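Side-chain contact in protein virB8 (Agrobacterium tumefaciens, PDB 2CC3), which is an inner-membrane component of the type IV secretion system and is thought to help direct T-DNA transfer to plant cells: residues 23-27 with 28-32. Numbering follows the deposited sequence.
Sequences ESYDA and DTAQY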
loop_
_atom_site.group_PDB
_atom_site.type_symbol
_atom_site.label_atom_id
_atom_site.label_comp_id
_atom_site.label_asym_id
_atom_site.label_seq_id
_atom_site.Cartn_x
_atom_site.Cartn_y
_atom_site.Cartn_z
ATOM N N GLU A 23 -9.004 -5.568 -5.974
ATOM C CA GLU A 23 -9.901 -5.167 -7.046
ATOM C C GLU A 23 -9.231 -4.241 -8.077
ATOM O O GLU A 23 -9.768 -4.027 -9.171
ATOM C CB GLU A 23 -11.190 -4.531 -6.461
ATOM C CG GLU A 23 -11.967 -5.417 -5.452
ATOM C CD GLU A 23 -12.418 -6.770 -6.035
ATOM O OE1 GLU A 23 -12.517 -6.869 -7.283
ATOM O OE2 GLU A 23 -12.676 -7.722 -5.251
ATOM N N SER A 24 -8.082 -3.674 -7.690
ATOM C CA SER A 24 -7.208 -2.903 -8.573
ATOM C C SER A 24 -6.439 -3.837 -9.485
ATOM O O SER A 24 -6.322 -5.027 -9.186
ATOM C CB SER A 24 -6.191 -2.124 -7.743
ATOM O OG SER A 24 -6.610 -0.802 -7.581
ATOM N N TYR A 25 -5.905 -3.308 -10.585
ATOM C CA TYR A 25 -4.955 -4.071 -11.419
ATOM C C TYR A 25 -3.943 -3.187 -12.128
ATOM O O TYR A 25 -4.291 -2.219 -12.805
ATOM C CB TYR A 25 -5.628 -4.953 -12.492
ATOM C CG TYR A 25 -4.592 -5.647 -13.380
ATOM C CD1 TYR A 25 -3.869 -6.740 -12.893
ATOM C CD2 TYR A 25 -4.299 -5.191 -14.665
ATOM C CE1 TYR A 25 -2.909 -7.372 -13.652
ATOM C CE2 TYR A 25 -3.334 -5.829 -15.441
ATOM C CZ TYR A 25 -2.642 -6.919 -14.914
ATOM O OH TYR A 25 -1.687 -7.609 -15.627
ATOM N N ASP A 26 -2.682 -3.564 -12.008
ATOM C CA ASP A 26 -1.609 -2.884 -12.723
ATOM C C ASP A 26 -0.535 -3.942 -12.918
ATOM O O ASP A 26 -0.069 -4.525 -11.944
ATOM C CB ASP A 26 -1.101 -1.715 -11.862
ATOM C CG ASP A 26 -0.083 -0.848 -12.574
ATOM O OD1 ASP A 26 -0.473 -0.033 -13.422
ATOM O OD2 ASP A 26 1.125 -0.955 -12.267
ATOM N N ALA A 27 -0.152 -4.221 -14.158
ATOM C CA ALA A 27 0.868 -5.264 -14.395
ATOM C C ALA A 27 2.139 -5.092 -13.526
ATOM O O ALA A 27 2.744 -6.078 -13.090
ATOM C CB ALA A 27 1.222 -5.329 -15.881
ATOM N N ASP A 28 2.525 -3.841 -13.261
ATOM C CA ASP A 28 3.684 -3.561 -12.402
ATOM C C ASP A 28 3.476 -3.949 -10.944
ATOM O O ASP A 28 4.428 -4.329 -10.279
ATOM C CB ASP A 28 4.092 -2.086 -12.478
ATOM C CG ASP A 28 4.549 -1.682 -13.868
ATOM O OD1 ASP A 28 4.844 -2.588 -14.688
ATOM O OD2 ASP A 28 4.605 -0.460 -14.149
ATOM N N THR A 29 2.242 -3.838 -10.448
ATOM C CA THR A 29 1.916 -4.109 -9.037
ATOM C C THR A 29 1.252 -5.462 -8.857
ATOM O O THR A 29 0.871 -5.833 -7.743
ATOM C CB THR A 29 0.948 -3.071 -8.476
ATOM O OG1 THR A 29 -0.281 -3.125 -9.206
ATOM C CG2 THR A 29 1.530 -1.667 -8.546
ATOM N N ALA A 30 1.108 -6.192 -9.956
ATOM C CA ALA A 30 0.376 -7.460 -9.958
ATOM C C ALA A 30 0.888 -8.470 -8.913
ATOM O O ALA A 30 0.083 -9.083 -8.183
ATOM C CB ALA A 30 0.347 -8.051 -11.383
ATOM N N GLN A 31 2.215 -8.637 -8.843
ATOM C CA GLN A 31 2.848 -9.565 -7.910
ATOM C C GLN A 31 2.809 -9.078 -6.455
ATOM O O GLN A 31 2.518 -9.842 -5.520
ATOM C CB GLN A 31 4.306 -9.783 -8.312
ATOM C CG GLN A 31 4.913 -11.090 -7.765
ATOM C CD GLN A 31 4.650 -12.242 -8.711
ATOM O OE1 GLN A 31 5.244 -12.310 -9.793
ATOM N NE2 GLN A 31 3.736 -13.137 -8.330
ATOM N N TYR A 32 3.170 -7.816 -6.262
ATOM C CA TYR A 32 3.051 -7.181 -4.974
ATOM C C TYR A 32 1.610 -7.305 -4.432
ATOM O O TYR A 32 1.406 -7.739 -3.311
ATOM C CB TYR A 32 3.509 -5.712 -5.042
ATOM C CG TYR A 32 3.076 -4.914 -3.822
ATOM C CD1 TYR A 32 3.534 -5.250 -2.549
ATOM C CD2 TYR A 32 2.166 -3.848 -3.937
ATOM C CE1 TYR A 32 3.112 -4.563 -1.447
ATOM C CE2 TYR A 32 1.753 -3.128 -2.811
ATOM C CZ TYR A 32 2.222 -3.502 -1.578
ATOM O OH TYR A 32 1.831 -2.805 -0.453
#
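Asp26 and Thr29 meet in a local contact round a beta turn that leads into helix 30-39 of the periplasmic domain. The turn runs from Asp26 to Thr29, with helical angles at its two middle residues, and ends the loop that follows helix 6-23. Its centre is a backbone oxygen, Asp26 O, which accepts two hydrogen bonds from Thr29. Thr29 N lies 2.8 Å from Asp26 O, above the carbonyl plane, and the bond is bent, with 134° at the hydrogen. Thr29 OG1 gives the second bond to Asp26 O, at 3.1 Å, and lies closer to that plane. Both donors come from the same face. OG1 sits between the backbone N and the carbonyl carbon (chi1 62°), which points it back at Asp26 O. The side chains of Asp26 and Thr29 cross at about a right angle.

The Asp26 carboxylate turns to Asp28. Asp26 OD2 takes a weak bond from Asp28 N at 3.4 Å. The two carboxylates are nearly perpendicular, and Asp26 OD2 and Asp28 OD2 are 4.0 Å apart. Asp26 and Asp28 of the second subunit lie close by. This cluster of like charges may raise the pKa of one or more of the carboxylates; Arg70, in a long, weak ion pair with Asp26, would offset it only weakly. Thr29 packs against Thr29 of the second subunit.

On the apolar side, Tyr25 CE1 rests obliquely on Ala30 CB at 4.0 Å. Tyr25 also packs on Pro61 and Gln62 of helix 61-64, and its backbone bonds to Leu71 of strand 69-82.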